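Long-range contacts in HmuY protein (Prevotella intermedia, PDB 6R2H), which probably acts as a hemophore-like protein of the HmuY family, binding heme for uptake, and is captured here without heme: residues T3-F8 against D186-K191; P13-W18 against D111-M116; K27-A32 against D64-W69; V85-E90 against M152-A157. One frame throughout, in Å; residues are numbered along the deposited sequence.

Overall arrangement
Each contact involves at least one beta-strand, and none is wholly buried. Interactions 1 and 4 join neighbouring antiparallel strands of the large sheet, 6-11 with 181-190 and 83-87 with 155-160; their centres are about 14 Å apart, and both rely on backbone hydrogen bonds backed by a threonine hydroxyl. Interaction 2 links that sheet to the small one through van der Waals, CA-H...O and sulfur-aromatic contacts. Interaction 3, a surface contact, lays a loop against strand 28-32 through one side-chain amide hydrogen bond, a bridging water and packing on a proline. Interactions 2 and 3 meet where strands 17-21 and 28-32 pair, whereas interactions 1 and 3 touch through Phe8 and Phe28.

Interaction 1: T3-F8 against D186-K191; sequences TQVKHF and DYKFIK
Lys6 and Tyr187 form the hydrogen-bonded antiparallel pair at which the N-terminal strand 6-11, outermost in the large sheet, joins strand 181-190. Two backbone bonds define the pair: Lys6 N to Tyr187 O, 2.7 Å and almost straight, and Tyr187 N to Lys6 O, 2.9 Å and more bent. His7 and Asp186 follow as the non-hydrogen-bonded pair. Further toward the N-terminus the regular ladder gives way to a clasp at Thr3. Its N donates to Phe189 O at 3.1 Å, while Phe189 N donates to Thr3 OG1, also at 3.1 Å; the Thr3 hydroxyl in turn donates a hydrogen bond to Gln4 O. The side-chain oxygen thus takes the acceptor's part that a strand carbonyl would play, although Thr3 is poorly ordered.

CB of Lys6 lies over one face of the Tyr187 ring, 3.8 Å from its centroid and displaced toward the rim, a CH-pi contact. With CG between its own backbone N and carbonyl carbon (chi1 67°), the Tyr187 side chain leans toward Lys6, and its OH ends on Leu23 O. Val5 CG2 touches Lys188 CE at 3.7 Å, beside a lysine whose NZ is held by Ile96 O and Leu93 O.

A weak side-chain hydrogen bond joins His7 ND1 to Asp186 OD1 at 2.8 Å, bent to 127° at hydrogen, with the ring and carboxylate planes 60° apart; ND1 is also weakly bonded to Phe185 O, and NE2 has Glu9 OE1 as its stronger partner. The chemistry implies an edge strand held chiefly by main-chain bonds, while the two carboxylates near His7 could favour its protonated form.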
loop_
_atom_site.group_PDB
_atom_site.type_symbol
_atom_site.label_atom_id
_atom_site.label_comp_id
_atom_site.label_asym_id
_atom_site.label_seq_id
_atom_site.Cartn_x
_atom_site.Cartn_y
_atom_site.Cartn_z
ATOM N N THR A 3 14.145 -16.599 -6.073
ATOM C CA THR A 3 15.326 -16.107 -5.379
ATOM C C THR A 3 15.357 -16.708 -3.975
ATOM O O THR A 3 14.410 -17.386 -3.577
ATOM C CB THR A 3 15.375 -14.568 -5.368
ATOM O OG1 THR A 3 14.267 -14.045 -4.629
ATOM C CG2 THR A 3 15.439 -13.943 -6.750
ATOM N N GLN A 4 16.443 -16.455 -3.232
ATOM C CA GLN A 4 16.389 -16.618 -1.788
ATOM C C GLN A 4 15.307 -15.684 -1.247
ATOM O O GLN A 4 14.681 -14.940 -2.009
ATOM C CB GLN A 4 17.743 -16.314 -1.142
ATOM C CG GLN A 4 18.643 -17.537 -0.990
ATOM C CD GLN A 4 18.093 -18.614 -0.083
ATOM O OE1 GLN A 4 17.374 -18.349 0.884
ATOM N NE2 GLN A 4 18.435 -19.855 -0.387
ATOM N N VAL A 5 15.103 -15.734 0.076
ATOM C CA VAL A 5 14.259 -14.788 0.787
ATOM C C VAL A 5 15.023 -13.473 0.916
ATOM O O VAL A 5 16.160 -13.471 1.387
ATOM C CB VAL A 5 13.868 -15.330 2.173
ATOM C CG1 VAL A 5 13.350 -14.221 3.086
ATOM C CG2 VAL A 5 12.858 -16.460 2.056
ATOM N N LYS A 6 14.389 -12.373 0.484
ATOM C CA LYS A 6 14.962 -11.046 0.630
ATOM C C LYS A 6 14.166 -10.288 1.693
ATOM O O LYS A 6 13.096 -10.735 2.119
ATOM C CB LYS A 6 14.991 -10.283 -0.702
ATOM C CG LYS A 6 15.325 -11.066 -1.971
ATOM C CD LYS A 6 16.769 -10.985 -2.430
ATOM C CE LYS A 6 17.339 -12.352 -2.749
ATOM N NZ LYS A 6 18.350 -12.315 -3.837
ATOM N N HIS A 7 14.728 -9.156 2.140
ATOM C CA HIS A 7 14.103 -8.336 3.157
ATOM C C HIS A 7 13.973 -6.898 2.665
ATOM O O HIS A 7 14.824 -6.401 1.934
ATOM C CB HIS A 7 14.832 -8.481 4.494
ATOM C CG HIS A 7 14.217 -7.675 5.593
ATOM N ND1 HIS A 7 12.890 -7.808 5.967
ATOM C CD2 HIS A 7 14.736 -6.732 6.408
ATOM C CE1 HIS A 7 12.625 -6.975 6.958
ATOM N NE2 HIS A 7 13.741 -6.316 7.259
ATOM N N PHE A 8 12.859 -6.264 3.040
ATOM C CA PHE A 8 12.641 -4.851 2.817
ATOM C C PHE A 8 12.115 -4.223 4.102
ATOM O O PHE A 8 11.229 -4.779 4.758
ATOM C CB PHE A 8 11.617 -4.614 1.705
ATOM C CG PHE A 8 11.289 -3.152 1.522
ATOM C CD1 PHE A 8 10.380 -2.517 2.361
ATOM C CD2 PHE A 8 11.909 -2.398 0.537
ATOM C CE1 PHE A 8 10.101 -1.166 2.227
ATOM C CE2 PHE A 8 11.620 -1.047 0.399
ATOM C CZ PHE A 8 10.732 -0.429 1.254
ATOM N N ASP A 186 9.428 -9.760 4.330
ATOM C CA ASP A 186 10.321 -10.664 3.623
ATOM C C ASP A 186 9.601 -11.148 2.377
ATOM O O ASP A 186 8.368 -11.173 2.358
ATOM C CB ASP A 186 10.699 -11.878 4.471
ATOM C CG ASP A 186 11.350 -11.508 5.791
ATOM O OD1 ASP A 186 12.120 -10.529 5.808
ATOM O OD2 ASP A 186 11.062 -12.186 6.792
ATOM N N TYR A 187 10.382 -11.534 1.360
ATOM C CA TYR A 187 9.783 -11.893 0.088
ATOM C C TYR A 187 10.708 -12.736 -0.784
ATOM O O TYR A 187 11.926 -12.705 -0.649
ATOM C CB TYR A 187 9.408 -10.635 -0.691
ATOM C CG TYR A 187 10.552 -9.774 -1.165
ATOM C CD1 TYR A 187 11.152 -8.866 -0.307
ATOM C CD2 TYR A 187 10.996 -9.819 -2.483
ATOM C CE1 TYR A 187 12.169 -8.036 -0.742
ATOM C CE2 TYR A 187 12.015 -8.995 -2.934
ATOM C CZ TYR A 187 12.603 -8.099 -2.055
ATOM O OH TYR A 187 13.615 -7.273 -2.465
ATOM N N LYS A 188 10.087 -13.459 -1.713
ATOM C CA LYS A 188 10.819 -14.152 -2.746
ATOM C C LYS A 188 10.352 -13.565 -4.065
ATOM O O LYS A 188 9.155 -13.389 -4.272
ATOM C CB LYS A 188 10.523 -15.654 -2.711
ATOM C CG LYS A 188 10.963 -16.386 -1.450
ATOM C CD LYS A 188 10.749 -17.892 -1.554
ATOM C CE LYS A 188 11.066 -18.638 -0.278
ATOM N NZ LYS A 188 10.715 -20.072 -0.377
ATOM N N PHE A 189 11.317 -13.273 -4.943
ATOM C CA PHE A 189 11.017 -12.754 -6.264
ATOM C C PHE A 189 11.154 -13.873 -7.295
ATOM O O PHE A 189 12.110 -14.644 -7.250
ATOM C CB PHE A 189 11.888 -11.538 -6.572
ATOM C CG PHE A 189 11.493 -10.817 -7.834
ATOM C CD1 PHE A 189 10.332 -10.065 -7.875
ATOM C CD2 PHE A 189 12.270 -10.903 -8.982
ATOM C CE1 PHE A 189 9.965 -9.408 -9.039
ATOM C CE2 PHE A 189 11.889 -10.264 -10.149
ATOM C CZ PHE A 189 10.753 -9.492 -10.165
ATOM N N ILE A 190 10.176 -13.954 -8.208
ATOM C CA ILE A 190 10.114 -15.007 -9.205
ATOM C C ILE A 190 10.142 -14.362 -10.585
ATOM O O ILE A 190 9.109 -13.909 -11.089
ATOM C CB ILE A 190 8.862 -15.879 -8.999
ATOM C CG1 ILE A 190 8.767 -16.363 -7.546
ATOM C CG2 ILE A 190 8.819 -17.026 -10.014
ATOM C CD1 ILE A 190 7.593 -17.266 -7.253
ATOM N N LYS A 191 11.340 -14.330 -11.187
ATOM C CA LYS A 191 11.535 -13.644 -12.450
ATOM C C LYS A 191 10.967 -14.488 -13.583
ATOM O O LYS A 191 11.203 -15.694 -13.627
ATOM C CB LYS A 191 13.021 -13.359 -12.672
ATOM C CG LYS A 191 13.307 -12.723 -14.022
ATOM C CD LYS A 191 14.355 -11.630 -14.011
ATOM C CE LYS A 191 14.217 -10.719 -15.214
ATOM N NZ LYS A 191 15.530 -10.407 -15.823
#

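Interaction 2: P13-W18 against D111-M116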
loop_
_atom_site.group_PDB
_atom_site.type_symbol
_atom_site.label_atom_id
_atom_site.label_comp_id
_atom_site.label_asym_id
_atom_site.label_seq_id
_atom_site.Cartn_x
_atom_site.Cartn_y
_atom_site.Cartn_z
ATOM N N PRO A 13 6.943 7.725 5.108
ATOM C CA PRO A 13 6.647 9.161 5.074
ATOM C C PRO A 13 5.193 9.478 5.428
ATOM O O PRO A 13 4.431 8.590 5.791
ATOM C CB PRO A 13 6.924 9.528 3.603
ATOM C CG PRO A 13 6.654 8.251 2.828
ATOM C CD PRO A 13 7.081 7.136 3.764
ATOM N N GLY A 14 4.821 10.758 5.320
ATOM C CA GLY A 14 3.538 11.242 5.805
ATOM C C GLY A 14 2.407 10.938 4.829
ATOM O O GLY A 14 2.647 10.399 3.750
ATOM N N TYR A 15 1.186 11.338 5.212
ATOM C CA TYR A 15 -0.040 11.082 4.468
ATOM C C TYR A 15 -0.000 11.582 3.023
ATOM O O TYR A 15 -0.862 11.227 2.214
ATOM C CB TYR A 15 -1.238 11.645 5.232
ATOM C CG TYR A 15 -1.740 10.671 6.263
ATOM C CD1 TYR A 15 -1.146 10.593 7.510
ATOM C CD2 TYR A 15 -2.775 9.790 5.969
ATOM C CE1 TYR A 15 -1.587 9.670 8.448
ATOM C CE2 TYR A 15 -3.227 8.867 6.900
ATOM C CZ TYR A 15 -2.627 8.805 8.146
ATOM O OH TYR A 15 -3.067 7.900 9.072
ATOM N N ASP A 16 0.996 12.399 2.686
ATOM C CA ASP A 16 0.969 12.978 1.349
ATOM C C ASP A 16 1.923 12.234 0.416
ATOM O O ASP A 16 2.078 12.627 -0.737
ATOM C CB ASP A 16 1.140 14.504 1.357
ATOM C CG ASP A 16 2.491 14.955 1.868
ATOM O OD1 ASP A 16 3.093 14.215 2.679
ATOM O OD2 ASP A 16 2.927 16.044 1.454
ATOM N N SER A 17 2.527 11.141 0.900
ATOM C CA SER A 17 3.603 10.514 0.147
ATOM C C SER A 17 3.441 9.000 0.050
ATOM O O SER A 17 2.726 8.372 0.824
ATOM C CB SER A 17 4.947 10.876 0.696
ATOM O OG SER A 17 5.018 12.258 1.002
ATOM N N TRP A 18 4.145 8.459 -0.947
ATOM C CA TRP A 18 4.181 7.058 -1.311
ATOM C C TRP A 18 5.626 6.572 -1.244
ATOM O O TRP A 18 6.561 7.346 -1.421
ATOM C CB TRP A 18 3.665 6.894 -2.745
ATOM C CG TRP A 18 2.183 6.980 -2.929
ATOM C CD1 TRP A 18 1.440 8.102 -3.160
ATOM C CD2 TRP A 18 1.253 5.877 -2.920
ATOM N NE1 TRP A 18 0.111 7.778 -3.295
ATOM C CE2 TRP A 18 -0.033 6.422 -3.151
ATOM C CE3 TRP A 18 1.377 4.494 -2.720
ATOM C CZ2 TRP A 18 -1.177 5.627 -3.197
ATOM C CZ3 TRP A 18 0.245 3.709 -2.773
ATOM C CH2 TRP A 18 -1.016 4.271 -3.004
ATOM N N ASP A 111 -10.237 6.096 -2.797
ATOM C CA ASP A 111 -9.766 7.378 -2.300
ATOM C C ASP A 111 -8.791 7.122 -1.157
ATOM O O ASP A 111 -9.003 6.205 -0.365
ATOM C CB ASP A 111 -10.923 8.234 -1.786
ATOM C CG ASP A 111 -11.959 8.588 -2.840
ATOM O OD1 ASP A 111 -11.607 8.554 -4.028
ATOM O OD2 ASP A 111 -13.110 8.911 -2.461
ATOM N N ILE A 112 -7.725 7.927 -1.098
ATOM C CA ILE A 112 -6.783 7.889 0.009
ATOM C C ILE A 112 -6.824 9.239 0.724
ATOM O O ILE A 112 -7.259 10.243 0.156
ATOM C CB ILE A 112 -5.351 7.529 -0.453
ATOM C CG1 ILE A 112 -4.799 8.547 -1.460
ATOM C CG2 ILE A 112 -5.249 6.088 -0.961
ATOM C CD1 ILE A 112 -3.278 8.590 -1.522
ATOM N N VAL A 113 -6.345 9.244 1.971
ATOM C CA VAL A 113 -6.206 10.464 2.743
ATOM C C VAL A 113 -4.807 11.031 2.541
ATOM O O VAL A 113 -3.840 10.393 2.947
ATOM C CB VAL A 113 -6.482 10.201 4.236
ATOM C CG1 VAL A 113 -6.300 11.457 5.081
ATOM C CG2 VAL A 113 -7.881 9.646 4.425
ATOM N N VAL A 114 -4.725 12.247 1.967
ATOM C CA VAL A 114 -3.445 12.909 1.724
ATOM C C VAL A 114 -3.149 13.997 2.758
ATOM O O VAL A 114 -1.990 14.370 2.920
ATOM C CB VAL A 114 -3.264 13.436 0.285
ATOM C CG1 VAL A 114 -3.148 12.304 -0.721
ATOM C CG2 VAL A 114 -4.346 14.419 -0.121
ATOM N N ASP A 115 -4.181 14.528 3.433
ATOM C CA ASP A 115 -3.993 15.639 4.356
ATOM C C ASP A 115 -4.994 15.533 5.499
ATOM O O ASP A 115 -6.200 15.684 5.287
ATOM C CB ASP A 115 -4.171 17.002 3.677
ATOM C CG ASP A 115 -3.725 18.192 4.529
ATOM O OD1 ASP A 115 -3.578 18.024 5.766
ATOM O OD2 ASP A 115 -3.497 19.280 3.947
ATOM N N MET A 116 -4.491 15.312 6.721
ATOM C CA MET A 116 -5.414 15.101 7.828
ATOM C C MET A 116 -5.287 16.216 8.860
ATOM O O MET A 116 -5.888 16.144 9.930
ATOM C CB MET A 116 -5.262 13.718 8.471
ATOM C CG MET A 116 -4.059 13.575 9.349
ATOM S SD MET A 116 -4.241 12.014 10.224
ATOM C CE MET A 116 -2.929 12.159 11.442
#
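A junction between the two beta-sheets of the HmuY fold is formed where the type I turn Gly14-Ser17, leading into strand 17-21, meets the end of strand 105-115 at a classic beta bulge, in which Val114 and Asp115 both face Gly126. Tyr15 and Asp16 of the turn meet Val113 and Val114 without pairing as a beta ladder. The polar element is a CA-H...O contact: Val114 CA approaches Tyr15 O at 3.1 Å, with an angle of 162° at hydrogen. That carbonyl also accepts a hydrogen bond from His74 NE2.

At the edge of the Tyr15 ring, in its plane, Val113 O lies 3.3 Å from CD2, and Tyr15 and Val113 point the same way, side by side, with CD2 4.0 Å from Val113 CG1. Over one face sits Met116 SD, 4.3 Å from the centroid of the Tyr15 ring and displaced toward the rim, a Met-aromatic contact, though this methionine is poorly ordered.

Deeper in, the indole of Trp18, whose NE1 donates to Glu33 OE1, meets Ile112. Ile112 CG1 lies between its own backbone N and carbonyl carbon (chi1 60°), and CD1 beyond it approaches Trp18 obliquely, 3.9 Å from NE1 and 4.0 Å from CZ2.

Interaction 3: K27-A32 against D64-W69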
loop_
_atom_site.group_PDB
_atom_site.type_symbol
_atom_site.label_atom_id
_atom_site.label_comp_id
_atom_site.label_asym_id
_atom_site.label_seq_id
_atom_site.Cartn_x
_atom_site.Cartn_y
_atom_site.Cartn_z
ATOM N N LYS A 27 15.250 -1.941 -4.209
ATOM C CA LYS A 27 15.383 -0.495 -4.101
ATOM C C LYS A 27 13.991 0.128 -4.020
ATOM O O LYS A 27 13.013 -0.474 -4.471
ATOM C CB LYS A 27 16.130 0.087 -5.308
ATOM C CG LYS A 27 17.635 -0.146 -5.361
ATOM C CD LYS A 27 18.267 0.298 -6.676
ATOM C CE LYS A 27 19.303 1.394 -6.515
ATOM N NZ LYS A 27 19.139 2.472 -7.523
ATOM N N PHE A 28 13.912 1.336 -3.441
ATOM C CA PHE A 28 12.662 2.072 -3.453
ATOM C C PHE A 28 12.897 3.567 -3.657
ATOM O O PHE A 28 13.999 4.074 -3.459
ATOM C CB PHE A 28 11.818 1.739 -2.223
ATOM C CG PHE A 28 12.178 2.485 -0.969
ATOM C CD1 PHE A 28 13.194 2.037 -0.140
ATOM C CD2 PHE A 28 11.476 3.625 -0.604
ATOM C CE1 PHE A 28 13.496 2.722 1.033
ATOM C CE2 PHE A 28 11.773 4.306 0.569
ATOM C CZ PHE A 28 12.787 3.856 1.383
ATOM N N GLU A 29 11.830 4.254 -4.071
ATOM C CA GLU A 29 11.839 5.693 -4.245
ATOM C C GLU A 29 10.627 6.261 -3.509
ATOM O O GLU A 29 9.566 5.647 -3.480
ATOM C CB GLU A 29 11.764 6.025 -5.739
ATOM C CG GLU A 29 13.098 6.117 -6.452
ATOM C CD GLU A 29 12.922 6.305 -7.951
ATOM O OE1 GLU A 29 13.333 5.405 -8.697
ATOM O OE2 GLU A 29 12.371 7.351 -8.373
ATOM N N GLN A 30 10.792 7.449 -2.923
ATOM C CA GLN A 30 9.695 8.152 -2.285
ATOM C C GLN A 30 9.147 9.198 -3.253
ATOM O O GLN A 30 9.919 9.814 -3.974
ATOM C CB GLN A 30 10.219 8.792 -1.002
ATOM C CG GLN A 30 9.518 10.094 -0.641
ATOM C CD GLN A 30 9.652 10.417 0.824
ATOM O OE1 GLN A 30 10.082 9.586 1.626
ATOM N NE2 GLN A 30 9.292 11.642 1.173
ATOM N N GLN A 31 7.826 9.409 -3.253
ATOM C CA GLN A 31 7.230 10.447 -4.082
ATOM C C GLN A 31 5.874 10.865 -3.512
ATOM O O GLN A 31 5.172 10.030 -2.965
ATOM C CB GLN A 31 7.117 9.929 -5.518
ATOM C CG GLN A 31 6.696 10.979 -6.531
ATOM C CD GLN A 31 6.648 10.392 -7.920
ATOM O OE1 GLN A 31 5.655 9.795 -8.333
ATOM N NE2 GLN A 31 7.730 10.551 -8.664
ATOM N N ALA A 32 5.506 12.146 -3.649
ATOM C CA ALA A 32 4.217 12.648 -3.174
ATOM C C ALA A 32 3.099 12.084 -4.038
ATOM O O ALA A 32 3.324 11.816 -5.213
ATOM C CB ALA A 32 4.180 14.161 -3.217
ATOM N N ASP A 64 4.871 10.725 -14.312
ATOM C CA ASP A 64 5.903 11.208 -13.401
ATOM C C ASP A 64 6.299 10.143 -12.373
ATOM O O ASP A 64 7.231 10.360 -11.601
ATOM C CB ASP A 64 5.481 12.473 -12.646
ATOM C CG ASP A 64 4.960 13.596 -13.515
ATOM O OD1 ASP A 64 3.900 13.405 -14.132
ATOM O OD2 ASP A 64 5.596 14.659 -13.535
ATOM N N LEU A 65 5.591 9.003 -12.360
ATOM C CA LEU A 65 5.825 7.941 -11.390
ATOM C C LEU A 65 7.226 7.367 -11.574
ATOM O O LEU A 65 7.752 7.360 -12.689
ATOM C CB LEU A 65 4.752 6.856 -11.558
ATOM C CG LEU A 65 3.366 7.247 -11.033
ATOM C CD1 LEU A 65 2.397 6.071 -11.023
ATOM C CD2 LEU A 65 3.467 7.853 -9.641
ATOM N N PRO A 66 7.894 6.892 -10.493
ATOM C CA PRO A 66 9.182 6.210 -10.621
ATOM C C PRO A 66 9.142 5.136 -11.706
ATOM O O PRO A 66 8.083 4.584 -12.026
ATOM C CB PRO A 66 9.424 5.624 -9.224
ATOM C CG PRO A 66 8.696 6.584 -8.315
ATOM C CD PRO A 66 7.468 7.012 -9.090
ATOM N N LYS A 67 10.325 4.874 -12.268
ATOM C CA LYS A 67 10.455 4.206 -13.548
ATOM C C LYS A 67 10.215 2.713 -13.363
ATOM O O LYS A 67 9.559 2.082 -14.187
ATOM C CB LYS A 67 11.877 4.398 -14.084
ATOM C CG LYS A 67 12.258 5.794 -14.564
ATOM C CD LYS A 67 11.544 6.225 -15.820
ATOM C CE LYS A 67 11.962 7.622 -16.231
ATOM N NZ LYS A 67 11.022 8.214 -17.211
ATOM N N LYS A 68 10.791 2.172 -12.286
ATOM C CA LYS A 68 10.769 0.750 -12.006
ATOM C C LYS A 68 10.207 0.524 -10.604
ATOM O O LYS A 68 10.863 0.835 -9.608
ATOM C CB LYS A 68 12.165 0.145 -12.216
ATOM C CG LYS A 68 12.494 -0.129 -13.679
ATOM C CD LYS A 68 13.942 -0.469 -13.947
ATOM C CE LYS A 68 14.332 -0.226 -15.393
ATOM N NZ LYS A 68 15.797 -0.058 -15.551
ATOM N N TRP A 69 8.995 -0.041 -10.548
ATOM C CA TRP A 69 8.393 -0.423 -9.284
ATOM C C TRP A 69 7.378 -1.529 -9.532
ATOM O O TRP A 69 6.864 -1.654 -10.635
ATOM C CB TRP A 69 7.765 0.794 -8.577
ATOM C CG TRP A 69 6.594 1.394 -9.304
ATOM C CD1 TRP A 69 6.623 2.236 -10.383
ATOM C CD2 TRP A 69 5.199 1.182 -9.011
ATOM N NE1 TRP A 69 5.353 2.571 -10.771
ATOM C CE2 TRP A 69 4.458 1.940 -9.945
ATOM C CE3 TRP A 69 4.508 0.434 -8.049
ATOM C CZ2 TRP A 69 3.062 1.961 -9.940
ATOM C CZ3 TRP A 69 3.129 0.465 -8.036
ATOM C CH2 TRP A 69 2.416 1.217 -8.977
HETATM O O HOH W 1 12.412 6.411 -11.435
#
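Gln31 and Pro66 reach toward each other tip to tip, the end of the amide meeting the CD corner of the pyrrolidine ring. Gln31 CG lies anti to the backbone N (chi1 -172°), and the chain is extended beyond it toward the 64-69 loop. There Gln31 NE2 donates to Asp64 O at 3.0 Å. The bond is bent, 149° at hydrogen, and the donor stands 35° out of the carbonyl plane. The other end of the same amide, Gln31 OE1, lies 3.4 Å from Pro66 CD and 3.2 Å from CD2 of Leu65, whose side chain crosses that of Gln31 at about a right angle.

Glu29, two residues earlier, slides past Pro66 in the opposite direction. Its carboxylate rests against the ring, with OE2 3.5 Å from Pro66 CB. One water extends the contact: it accepts from Lys67 N at 2.7 Å and donates to Glu29 OE1 at 3.1 Å.

Strand 28-32 is an outermost strand of the small antiparallel sheet and pairs with 17-21, where Glu29 and Gln31 bond to Tyr20 and Trp18 through their backbones. In the chain the loop connects strand 50-56 to strand 71-74, and Leu65 and Pro66 also pack on Tyr20.

Interaction 4: V85-E90 against M152-A157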
loop_
_atom_site.group_PDB
_atom_site.type_symbol
_atom_site.label_atom_id
_atom_site.label_comp_id
_atom_site.label_asym_id
_atom_site.label_seq_id
_atom_site.Cartn_x
_atom_site.Cartn_y
_atom_site.Cartn_z
ATOM N N VAL A 85 -3.375 -9.908 -6.711
ATOM C CA VAL A 85 -2.937 -10.331 -5.386
ATOM C C VAL A 85 -3.902 -11.387 -4.844
ATOM O O VAL A 85 -5.115 -11.297 -5.052
ATOM C CB VAL A 85 -2.819 -9.139 -4.411
ATOM C CG1 VAL A 85 -2.421 -9.566 -3.004
ATOM C CG2 VAL A 85 -1.870 -8.076 -4.935
ATOM N N LEU A 86 -3.332 -12.386 -4.156
ATOM C CA LEU A 86 -4.094 -13.364 -3.407
ATOM C C LEU A 86 -3.423 -13.535 -2.052
ATOM O O LEU A 86 -2.249 -13.887 -1.996
ATOM C CB LEU A 86 -4.101 -14.698 -4.163
ATOM C CG LEU A 86 -4.641 -15.873 -3.341
ATOM C CD1 LEU A 86 -6.163 -15.810 -3.213
ATOM C CD2 LEU A 86 -4.201 -17.205 -3.939
ATOM N N MET A 87 -4.180 -13.291 -0.978
ATOM C CA MET A 87 -3.730 -13.605 0.365
ATOM C C MET A 87 -3.890 -15.112 0.574
ATOM O O MET A 87 -5.006 -15.602 0.678
ATOM C CB MET A 87 -4.559 -12.833 1.394
ATOM C CG MET A 87 -4.060 -12.998 2.813
ATOM S SD MET A 87 -5.021 -12.100 4.066
ATOM C CE MET A 87 -6.662 -12.781 3.821
ATOM N N THR A 88 -2.777 -15.857 0.584
ATOM C CA THR A 88 -2.849 -17.311 0.685
ATOM C C THR A 88 -3.098 -17.702 2.140
ATOM O O THR A 88 -3.137 -16.828 3.015
ATOM C CB THR A 88 -1.565 -18.000 0.199
ATOM O OG1 THR A 88 -0.616 -17.912 1.261
ATOM C CG2 THR A 88 -0.996 -17.405 -1.074
ATOM N N GLY A 89 -3.225 -19.016 2.382
ATOM C CA GLY A 89 -3.360 -19.558 3.728
ATOM C C GLY A 89 -2.013 -19.945 4.348
ATOM O O GLY A 89 -1.953 -20.323 5.518
ATOM N N GLU A 90 -0.931 -19.879 3.556
ATOM C CA GLU A 90 0.405 -20.202 4.033
ATOM C C GLU A 90 0.923 -19.064 4.912
ATOM O O GLU A 90 0.712 -17.896 4.601
ATOM C CB GLU A 90 1.329 -20.440 2.836
ATOM C CG GLU A 90 2.704 -20.949 3.204
ATOM C CD GLU A 90 2.646 -22.262 3.956
ATOM O OE1 GLU A 90 2.331 -23.290 3.313
ATOM O OE2 GLU A 90 2.894 -22.239 5.187
ATOM N N MET A 152 -0.779 -9.085 9.583
ATOM C CA MET A 152 -1.175 -10.453 9.309
ATOM C C MET A 152 0.053 -11.263 8.910
ATOM O O MET A 152 0.998 -10.728 8.333
ATOM C CB MET A 152 -2.223 -10.523 8.194
ATOM C CG MET A 152 -3.560 -9.925 8.593
ATOM S SD MET A 152 -4.452 -10.715 9.962
ATOM C CE MET A 152 -3.508 -10.244 11.414
ATOM N N GLY A 153 0.005 -12.570 9.187
ATOM C CA GLY A 153 1.162 -13.412 8.954
ATOM C C GLY A 153 1.147 -14.106 7.597
ATOM O O GLY A 153 2.114 -14.776 7.251
ATOM N N ASN A 154 0.058 -13.938 6.837
ATOM C CA ASN A 154 -0.166 -14.737 5.646
ATOM C C ASN A 154 0.789 -14.312 4.547
ATOM O O ASN A 154 1.079 -13.127 4.408
ATOM C CB ASN A 154 -1.573 -14.539 5.090
ATOM C CG ASN A 154 -2.651 -14.788 6.124
ATOM O OD1 ASN A 154 -2.598 -14.297 7.254
ATOM N ND2 ASN A 154 -3.625 -15.598 5.751
ATOM N N VAL A 155 1.246 -15.291 3.761
ATOM C CA VAL A 155 2.020 -14.989 2.570
ATOM C C VAL A 155 1.053 -14.486 1.504
ATOM O O VAL A 155 0.034 -15.120 1.255
ATOM C CB VAL A 155 2.843 -16.200 2.080
ATOM C CG1 VAL A 155 3.570 -15.885 0.782
ATOM C CG2 VAL A 155 3.836 -16.683 3.131
ATOM N N PHE A 156 1.374 -13.334 0.909
ATOM C CA PHE A 156 0.622 -12.797 -0.209
ATOM C C PHE A 156 1.308 -13.220 -1.506
ATOM O O PHE A 156 2.520 -13.077 -1.640
ATOM C CB PHE A 156 0.545 -11.268 -0.121
ATOM C CG PHE A 156 -0.320 -10.759 0.997
ATOM C CD1 PHE A 156 0.154 -10.709 2.298
ATOM C CD2 PHE A 156 -1.621 -10.347 0.745
ATOM C CE1 PHE A 156 -0.657 -10.251 3.326
ATOM C CE2 PHE A 156 -2.435 -9.898 1.773
ATOM C CZ PHE A 156 -1.948 -9.846 3.059
ATOM N N ALA A 157 0.516 -13.712 -2.465
ATOM C CA ALA A 157 0.988 -14.044 -3.800
ATOM C C ALA A 157 0.620 -12.915 -4.756
ATOM O O ALA A 157 -0.505 -12.428 -4.712
ATOM C CB ALA A 157 0.362 -15.344 -4.240
#
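Met87 and Phe156 form the non-hydrogen-bonded pair of an antiparallel ladder between strands 83-87 and 155-160, neighbours in the large sheet of this HmuY-family fold. Leu86 and Ala157 form the adjacent hydrogen-bonded pair, Leu86 N to Ala157 O at 2.9 Å and Ala157 N to Leu86 O at 2.8 Å.

The Met87 and Phe156 side chains lie side by side and point the same way. Met87 CG is anti to the backbone N (chi1 -174°), which carries it over a face of the Phe156 ring, 4.0 Å from the centroid, as a CH-pi contact. The sulfur follows obliquely, completing a Met-aromatic contact. Val85 CG1 approaches the same ring at its edge, near the ring plane, 3.9 Å from CD2; Phe170 also meets this ring, at a steep angle between the planes.

Thr88, the first residue after the strand, bonds to both chains. Its OG1 lies between the backbone N and the carbonyl carbon (chi1 80°); it donates to Val155 O at 2.9 Å, and by accepting from Glu90 N at 3.0 Å it forms an ST turn. Val155 O is consequently gripped twice, since Thr88 N donates to it as well. Past the turn, Val155 N donates to Glu90 O at 2.8 Å, restoring a cross-strand bond.

Asn154 adds a side-chain bond to the turn. Its CB packs against Met87 CG. Thr88 O lies close to the plane of the Asn154 amide, and ND2, 3.0 Å from that oxygen and 165° at hydrogen, lies in the plane of the Thr88 carbonyl.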